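Local coordinates for uroporphyrinogen III synthase (Thermus thermophilus, PDB 1WCW), which probably catalyses the cyclisation of hydroxymethylbilane to uroporphyrinogen III, the ring-closing step of tetrapyrrole biosynthesis, at residues T66-L74 with L158-L166. Residues are numbered along the deposited sequence; the frame is centred on the assembly and turned at random.
Sequences TTGVGVRDL and LPLMPYRHL
D73 and P162 bring the backbones closest, CA to CA 6.1 Å, where helix 68-74 runs at 148° to strand 163-166, over the break between strands 158-160 and 163-166. Just past the break, the side chain of Y163 reaches along the first turn of the helix. Its CG sits between backbone N and carbonyl carbon (chi1 71°), a rotamer that sends the ring toward the helix start, where Y163 OH and T67 OG1 hydrogen-bond at 2.7 Å. T67 is the N-cap: the same OG1 accepts from G70 N at 3.0 Å and also bonds Q137. V69 CG1 lies over one face of the ring, a CH-pi contact 4.0 Å from the centroid, while G70 CA meets the ring edge. D73 turns its carboxylate perpendicular to the ring, OD1 3.5 Å from Y163 CD1 and salt-bridged to K43. D73 CB packs on P162 CB at 3.6 Å, and the methyls of L74 and L160 mesh farther along. A phenylalanine at Y163 would keep the ring under V69 but would probably leave T67 OG1 without its hydroxyl mate. One threonine hydroxyl thus ties the helix cap, through Y163 and Q137, to two neighbouring strands of the mixed sheet.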
loop_
_atom_site.group_PDB
_atom_site.type_symbol
_atom_site.label_atom_id
_atom_site.label_comp_id
_atom_site.label_asym_id
_atom_site.label_seq_id
_atom_site.Cartn_x
_atom_site.Cartn_y
_atom_site.Cartn_z
ATOM N N THR A 66 -0.956 -1.968 -10.042
ATOM C CA THR A 66 -1.277 -2.065 -8.645
ATOM C C THR A 66 -1.276 -0.739 -7.961
ATOM O O THR A 66 -2.050 -0.584 -6.985
ATOM C CB THR A 66 -0.322 -3.019 -7.903
ATOM O OG1 THR A 66 1.050 -2.582 -8.059
ATOM C CG2 THR A 66 -0.453 -4.453 -8.419
ATOM N N THR A 67 -0.505 0.251 -8.408
ATOM C CA THR A 67 -0.491 1.538 -7.761
ATOM C C THR A 67 -0.467 2.691 -8.760
ATOM O O THR A 67 -0.001 2.555 -9.933
ATOM C CB THR A 67 0.698 1.697 -6.812
ATOM O OG1 THR A 67 1.934 1.691 -7.560
ATOM C CG2 THR A 67 0.757 0.558 -5.800
ATOM N N GLY A 68 -0.980 3.856 -8.328
ATOM C CA GLY A 68 -0.981 5.029 -9.193
ATOM C C GLY A 68 0.427 5.496 -9.418
ATOM O O GLY A 68 0.774 5.860 -10.556
ATOM N N VAL A 69 1.217 5.531 -8.352
ATOM C CA VAL A 69 2.620 5.915 -8.432
ATOM C C VAL A 69 3.339 5.025 -9.447
ATOM O O VAL A 69 4.135 5.503 -10.262
ATOM C CB VAL A 69 3.332 5.795 -7.054
ATOM C CG1 VAL A 69 4.832 6.051 -7.197
ATOM C CG2 VAL A 69 2.719 6.820 -6.116
ATOM N N GLY A 70 3.063 3.736 -9.409
ATOM C CA GLY A 70 3.717 2.819 -10.323
ATOM C C GLY A 70 3.364 3.043 -11.774
ATOM O O GLY A 70 4.258 2.943 -12.650
ATOM N N VAL A 71 2.118 3.328 -12.058
ATOM C CA VAL A 71 1.705 3.624 -13.416
ATOM C C VAL A 71 2.481 4.873 -13.896
ATOM O O VAL A 71 3.069 4.885 -15.003
ATOM C CB VAL A 71 0.198 3.872 -13.451
ATOM C CG1 VAL A 71 -0.201 4.507 -14.814
ATOM C CG2 VAL A 71 -0.560 2.562 -13.194
ATOM N N ARG A 72 2.508 5.935 -13.095
ATOM C CA ARG A 72 3.170 7.157 -13.509
ATOM C C ARG A 72 4.652 6.922 -13.701
ATOM O O ARG A 72 5.228 7.367 -14.733
ATOM C CB ARG A 72 2.925 8.250 -12.492
ATOM C CG ARG A 72 1.466 8.633 -12.451
ATOM C CD ARG A 72 1.158 9.900 -11.557
ATOM N NE ARG A 72 -0.294 10.001 -11.440
ATOM C CZ ARG A 72 -1.009 9.461 -10.451
ATOM N NH1 ARG A 72 -2.347 9.576 -10.448
ATOM N NH2 ARG A 72 -0.388 8.893 -9.440
ATOM N N ASP A 73 5.286 6.211 -12.761
ATOM C CA ASP A 73 6.713 5.948 -12.895
ATOM C C ASP A 73 7.025 5.133 -14.154
ATOM O O ASP A 73 8.064 5.392 -14.823
ATOM C CB ASP A 73 7.288 5.207 -11.683
ATOM C CG ASP A 73 7.407 6.058 -10.451
ATOM O OD1 ASP A 73 7.734 5.422 -9.428
ATOM O OD2 ASP A 73 7.206 7.310 -10.491
ATOM N N LEU A 74 6.225 4.124 -14.484
ATOM C CA LEU A 74 6.483 3.359 -15.653
ATOM C C LEU A 74 6.359 4.177 -16.926
ATOM O O LEU A 74 7.185 4.007 -17.844
ATOM C CB LEU A 74 5.507 2.151 -15.664
ATOM C CG LEU A 74 5.647 1.190 -16.805
ATOM C CD1 LEU A 74 7.011 0.574 -16.853
ATOM C CD2 LEU A 74 4.586 0.053 -16.636
ATOM N N LEU A 158 5.408 -10.743 -16.853
ATOM C CA LEU A 158 6.510 -9.794 -17.122
ATOM C C LEU A 158 6.434 -8.804 -15.947
ATOM O O LEU A 158 5.584 -7.952 -15.917
ATOM C CB LEU A 158 6.265 -9.143 -18.474
ATOM C CG LEU A 158 7.178 -7.933 -18.764
ATOM C CD1 LEU A 158 8.640 -8.400 -18.937
ATOM C CD2 LEU A 158 6.683 -7.275 -19.991
ATOM N N PRO A 159 7.298 -8.939 -14.941
ATOM C CA PRO A 159 7.245 -8.043 -13.806
ATOM C C PRO A 159 7.853 -6.684 -14.155
ATOM O O PRO A 159 8.885 -6.644 -14.852
ATOM C CB PRO A 159 8.055 -8.789 -12.750
ATOM C CG PRO A 159 9.093 -9.509 -13.602
ATOM C CD PRO A 159 8.381 -9.956 -14.814
ATOM N N LEU A 160 7.291 -5.613 -13.619
ATOM C CA LEU A 160 7.850 -4.265 -13.820
ATOM C C LEU A 160 7.835 -3.598 -12.483
ATOM O O LEU A 160 6.787 -3.349 -11.937
ATOM C CB LEU A 160 6.983 -3.460 -14.788
ATOM C CG LEU A 160 6.895 -4.029 -16.225
ATOM C CD1 LEU A 160 5.497 -3.816 -16.766
ATOM C CD2 LEU A 160 7.890 -3.319 -17.142
ATOM N N MET A 161 9.019 -3.295 -11.935
ATOM C CA MET A 161 9.096 -2.703 -10.596
ATOM C C MET A 161 9.803 -1.370 -10.702
ATOM O O MET A 161 11.075 -1.304 -10.527
ATOM C CB MET A 161 9.809 -3.696 -9.698
ATOM C CG MET A 161 9.794 -3.258 -8.258
ATOM S SD MET A 161 10.784 -4.378 -7.174
ATOM C CE MET A 161 9.807 -5.818 -7.312
ATOM N N PRO A 162 9.051 -0.302 -10.796
ATOM C CA PRO A 162 9.702 1.021 -10.965
ATOM C C PRO A 162 10.174 1.661 -9.660
ATOM O O PRO A 162 10.948 2.658 -9.641
ATOM C CB PRO A 162 8.621 1.851 -11.662
ATOM C CG PRO A 162 7.301 1.183 -11.254
ATOM C CD PRO A 162 7.590 -0.286 -11.098
ATOM N N TYR A 163 9.681 1.125 -8.563
ATOM C CA TYR A 163 10.096 1.623 -7.248
ATOM C C TYR A 163 9.853 0.520 -6.254
ATOM O O TYR A 163 9.158 -0.479 -6.537
ATOM C CB TYR A 163 9.358 2.896 -6.855
ATOM C CG TYR A 163 7.882 2.721 -6.519
ATOM C CD1 TYR A 163 6.927 2.629 -7.511
ATOM C CD2 TYR A 163 7.462 2.593 -5.227
ATOM C CE1 TYR A 163 5.566 2.418 -7.242
ATOM C CE2 TYR A 163 6.119 2.384 -4.919
ATOM C CZ TYR A 163 5.178 2.308 -5.924
ATOM O OH TYR A 163 3.841 2.108 -5.642
ATOM N N ARG A 164 10.416 0.680 -5.065
ATOM C CA ARG A 164 10.280 -0.333 -4.043
ATOM C C ARG A 164 9.967 0.252 -2.693
ATOM O O ARG A 164 10.625 1.174 -2.236
ATOM C CB ARG A 164 11.583 -1.110 -3.836
ATOM C CG ARG A 164 12.115 -1.971 -4.950
ATOM C CD ARG A 164 13.489 -2.505 -4.497
ATOM N NE ARG A 164 13.618 -3.931 -4.727
ATOM C CZ ARG A 164 14.740 -4.593 -4.514
ATOM N NH1 ARG A 164 14.794 -5.898 -4.747
ATOM N NH2 ARG A 164 15.802 -3.931 -4.055
ATOM N N HIS A 165 8.979 -0.303 -2.028
ATOM C CA HIS A 165 8.731 0.004 -0.608
ATOM C C HIS A 165 9.478 -1.111 0.078
ATOM O O HIS A 165 9.353 -2.297 -0.294
ATOM C CB HIS A 165 7.232 -0.118 -0.240
ATOM C CG HIS A 165 6.457 1.036 -0.670
ATOM N ND1 HIS A 165 5.242 0.976 -1.312
ATOM C CD2 HIS A 165 6.748 2.352 -0.565
ATOM C CE1 HIS A 165 4.819 2.194 -1.583
ATOM N NE2 HIS A 165 5.720 3.051 -1.141
ATOM N N LEU A 166 10.279 -0.754 1.067
ATOM C CA LEU A 166 10.997 -1.728 1.863
ATOM C C LEU A 166 10.756 -1.451 3.294
ATOM O O LEU A 166 10.409 -0.345 3.665
ATOM C CB LEU A 166 12.479 -1.497 1.711
ATOM C CG LEU A 166 13.028 -1.561 0.285
ATOM C CD1 LEU A 166 14.429 -0.947 0.196
ATOM C CD2 LEU A 166 13.030 -2.984 -0.115
#